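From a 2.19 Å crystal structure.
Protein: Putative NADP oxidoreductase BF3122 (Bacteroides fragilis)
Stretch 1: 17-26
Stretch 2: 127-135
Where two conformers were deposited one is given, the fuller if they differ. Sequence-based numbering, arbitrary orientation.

Stretch 1, residues 17-26: GAGNLATNLA
Stretch 2, residues 127-135: SKQREVDFK

Residues 17-19 form a loop ending at G19, the N-cap of a helix that runs from N20 beyond A26; residues 127-135 run alongside it in the same sense, without regular secondary structure, opening with a type I turn from S127 to R130. The register sets CA of N20 4.9 Å from CA of S127, and CA of L25 8.3 Å from CA of F134. G17, at phi/psi 113/137, adopts a backbone that calls for glycine.

One direct hydrogen bond joins the stretches: N24 (chi1 m, chi2 -77°) points toward the loop, and its ND2 donates to S127 O (3.0 Å, 172°). An amide suits this site because N24 ND2 also donates to N20 O (2.9 Å), tying helix to turn, while OD1 accepts from water. Water 3 donates to N24 OD1 (2.6 Å) and E131 OE1 (2.9 Å) and accepts from V132 N (2.8 Å).

At the helix start the methylenes of K128 pack against polar oxygens. K128, m then t throughout, lays its extended chain there: CG lies 3.4 Å from N20 OD1 and 3.8 Å from T23 OG1, and CE 3.5 Å from A18 O. T23 (m) turns its hydroxyl back, OG1 donating to G19 O (2.7 Å).

Farther along, F134 (chi1 -95°, chi2 77°) brings CE1 3.5 Å from N24 O and CE2 4.0 Å from CD1 of L25 (t, p), an apolar contact.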

# COMPACT_ATOMS: atom_id res chain seq x y z
N GLY B 17 24.38 -11.89 -10.66
CA GLY B 17 23.56 -11.18 -9.68
C GLY B 17 22.28 -11.97 -9.39
O GLY B 17 21.65 -12.50 -10.31
N ALA B 18 21.91 -12.04 -8.12
CA ALA B 18 20.84 -12.94 -7.69
C ALA B 18 19.86 -12.23 -6.73
O ALA B 18 19.26 -12.90 -5.89
CB ALA B 18 21.44 -14.19 -7.02
N GLY B 19 19.71 -10.91 -6.87
CA GLY B 19 18.87 -10.10 -5.97
C GLY B 19 17.40 -10.29 -6.28
O GLY B 19 17.02 -11.29 -6.91
N ASN B 20 16.57 -9.31 -5.88
CA ASN B 20 15.10 -9.41 -6.00
C ASN B 20 14.59 -9.55 -7.42
O ASN B 20 13.86 -10.48 -7.73
CB ASN B 20 14.40 -8.21 -5.35
CG ASN B 20 14.63 -8.15 -3.85
OD1 ASN B 20 15.02 -9.12 -3.22
ND2 ASN B 20 14.38 -6.98 -3.28
N LEU B 21 15.01 -8.63 -8.29
CA LEU B 21 14.63 -8.62 -9.71
C LEU B 21 15.15 -9.87 -10.40
O LEU B 21 14.42 -10.55 -11.11
CB LEU B 21 15.15 -7.34 -10.41
CG LEU B 21 14.93 -7.12 -11.93
CD1 LEU B 21 15.02 -5.63 -12.30
CD2 LEU B 21 15.89 -7.94 -12.81
N ALA B 22 16.42 -10.20 -10.17
CA ALA B 22 17.02 -11.37 -10.83
C ALA B 22 16.31 -12.68 -10.41
O ALA B 22 16.06 -13.54 -11.25
CB ALA B 22 18.52 -11.42 -10.55
N THR B 23 15.98 -12.80 -9.13
CA THR B 23 15.26 -13.97 -8.61
C THR B 23 13.93 -14.16 -9.34
O THR B 23 13.65 -15.23 -9.87
CB THR B 23 15.06 -13.83 -7.08
OG1 THR B 23 16.34 -13.89 -6.43
CG2 THR B 23 14.13 -14.90 -6.50
N ASN B 24 13.14 -13.10 -9.41
CA ASN B 24 11.86 -13.15 -10.08
C ASN B 24 11.98 -13.37 -11.60
O ASN B 24 11.26 -14.17 -12.17
CB ASN B 24 11.05 -11.87 -9.78
CG ASN B 24 10.44 -11.89 -8.37
OD1 ASN B 24 9.44 -12.57 -8.13
ND2 ASN B 24 11.05 -11.15 -7.44
N LEU B 25 12.91 -12.66 -12.23
CA LEU B 25 13.15 -12.82 -13.66
C LEU B 25 13.66 -14.22 -13.95
O LEU B 25 13.29 -14.81 -14.93
CB LEU B 25 14.14 -11.77 -14.18
CG LEU B 25 14.53 -11.80 -15.66
CD1 LEU B 25 13.31 -11.72 -16.62
CD2 LEU B 25 15.50 -10.68 -15.97
N ALA B 26 14.52 -14.76 -13.10
CA ALA B 26 15.00 -16.14 -13.31
C ALA B 26 13.88 -17.16 -13.20
O ALA B 26 13.81 -18.06 -14.02
CB ALA B 26 16.17 -16.50 -12.37
N SER B 127 10.32 -8.59 -4.93
CA SER B 127 10.81 -9.06 -3.64
C SER B 127 10.97 -10.55 -3.80
O SER B 127 10.23 -11.17 -4.55
CB SER B 127 9.81 -8.77 -2.51
OG SER B 127 9.76 -7.38 -2.20
N LYS B 128 11.95 -11.11 -3.10
CA LYS B 128 12.26 -12.54 -3.21
C LYS B 128 11.13 -13.45 -2.75
O LYS B 128 10.82 -14.44 -3.42
CB LYS B 128 13.54 -12.87 -2.44
CG LYS B 128 14.79 -12.53 -3.23
CD LYS B 128 16.03 -12.99 -2.53
CE LYS B 128 17.24 -12.27 -3.10
NZ LYS B 128 18.44 -12.46 -2.23
N GLN B 129 10.50 -13.10 -1.64
CA GLN B 129 9.45 -13.89 -1.00
C GLN B 129 8.07 -13.69 -1.63
O GLN B 129 7.06 -14.13 -1.07
CB GLN B 129 9.33 -13.51 0.49
CG GLN B 129 10.63 -13.27 1.25
CD GLN B 129 10.40 -12.48 2.54
OE1 GLN B 129 11.07 -11.48 2.81
NE2 GLN B 129 9.42 -12.92 3.34
N ARG B 130 8.00 -12.98 -2.76
CA ARG B 130 6.73 -12.56 -3.32
C ARG B 130 6.68 -12.80 -4.84
O ARG B 130 7.51 -12.28 -5.60
CB ARG B 130 6.48 -11.09 -2.94
CG ARG B 130 5.50 -10.33 -3.80
CD ARG B 130 4.06 -10.56 -3.41
NE ARG B 130 3.21 -9.99 -4.44
CZ ARG B 130 1.92 -10.27 -4.59
NH1 ARG B 130 1.30 -11.12 -3.77
NH2 ARG B 130 1.25 -9.70 -5.58
N GLU B 131 5.70 -13.60 -5.25
CA GLU B 131 5.51 -14.01 -6.64
C GLU B 131 4.74 -12.96 -7.41
O GLU B 131 3.78 -12.39 -6.88
CB GLU B 131 4.72 -15.33 -6.71
CG GLU B 131 5.41 -16.54 -6.06
CD GLU B 131 6.51 -17.13 -6.93
OE1 GLU B 131 6.97 -16.44 -7.88
OE2 GLU B 131 6.92 -18.29 -6.66
N VAL B 132 5.14 -12.69 -8.64
CA VAL B 132 4.42 -11.71 -9.47
C VAL B 132 4.12 -12.27 -10.84
O VAL B 132 4.92 -13.01 -11.40
CB VAL B 132 5.18 -10.36 -9.65
CG1 VAL B 132 5.26 -9.64 -8.35
CG2 VAL B 132 6.56 -10.56 -10.22
N ASP B 133 2.96 -11.89 -11.37
CA ASP B 133 2.62 -12.21 -12.73
C ASP B 133 3.43 -11.32 -13.68
O ASP B 133 3.17 -10.10 -13.81
CB ASP B 133 1.12 -12.02 -12.94
CG ASP B 133 0.60 -12.81 -14.14
OD1 ASP B 133 1.38 -13.61 -14.73
OD2 ASP B 133 -0.60 -12.63 -14.46
N PHE B 134 4.43 -11.93 -14.31
CA PHE B 134 5.16 -11.29 -15.41
C PHE B 134 4.33 -10.87 -16.62
O PHE B 134 4.73 -9.95 -17.34
CB PHE B 134 6.34 -12.15 -15.84
CG PHE B 134 7.61 -11.76 -15.18
CD1 PHE B 134 7.85 -12.12 -13.85
CD2 PHE B 134 8.54 -10.98 -15.86
CE1 PHE B 134 9.02 -11.74 -13.23
CE2 PHE B 134 9.71 -10.58 -15.25
CZ PHE B 134 9.96 -10.95 -13.93
N LYS B 135 3.17 -11.50 -16.84
CA LYS B 135 2.33 -11.17 -18.00
C LYS B 135 2.03 -9.67 -18.12
O LYS B 135 2.03 -9.13 -19.23
CB LYS B 135 1.03 -11.99 -18.05
CG LYS B 135 1.26 -13.48 -18.36
CD LYS B 135 1.66 -13.74 -19.82
CE LYS B 135 2.20 -15.17 -20.00
NZ LYS B 135 2.52 -15.49 -21.43
O HOH W 1 18.80 -15.32 -4.09
O HOH W 2 13.43 -9.34 -0.59
O HOH W 3 7.58 -13.94 -9.32
O HOH W 4 9.62 -14.55 -5.92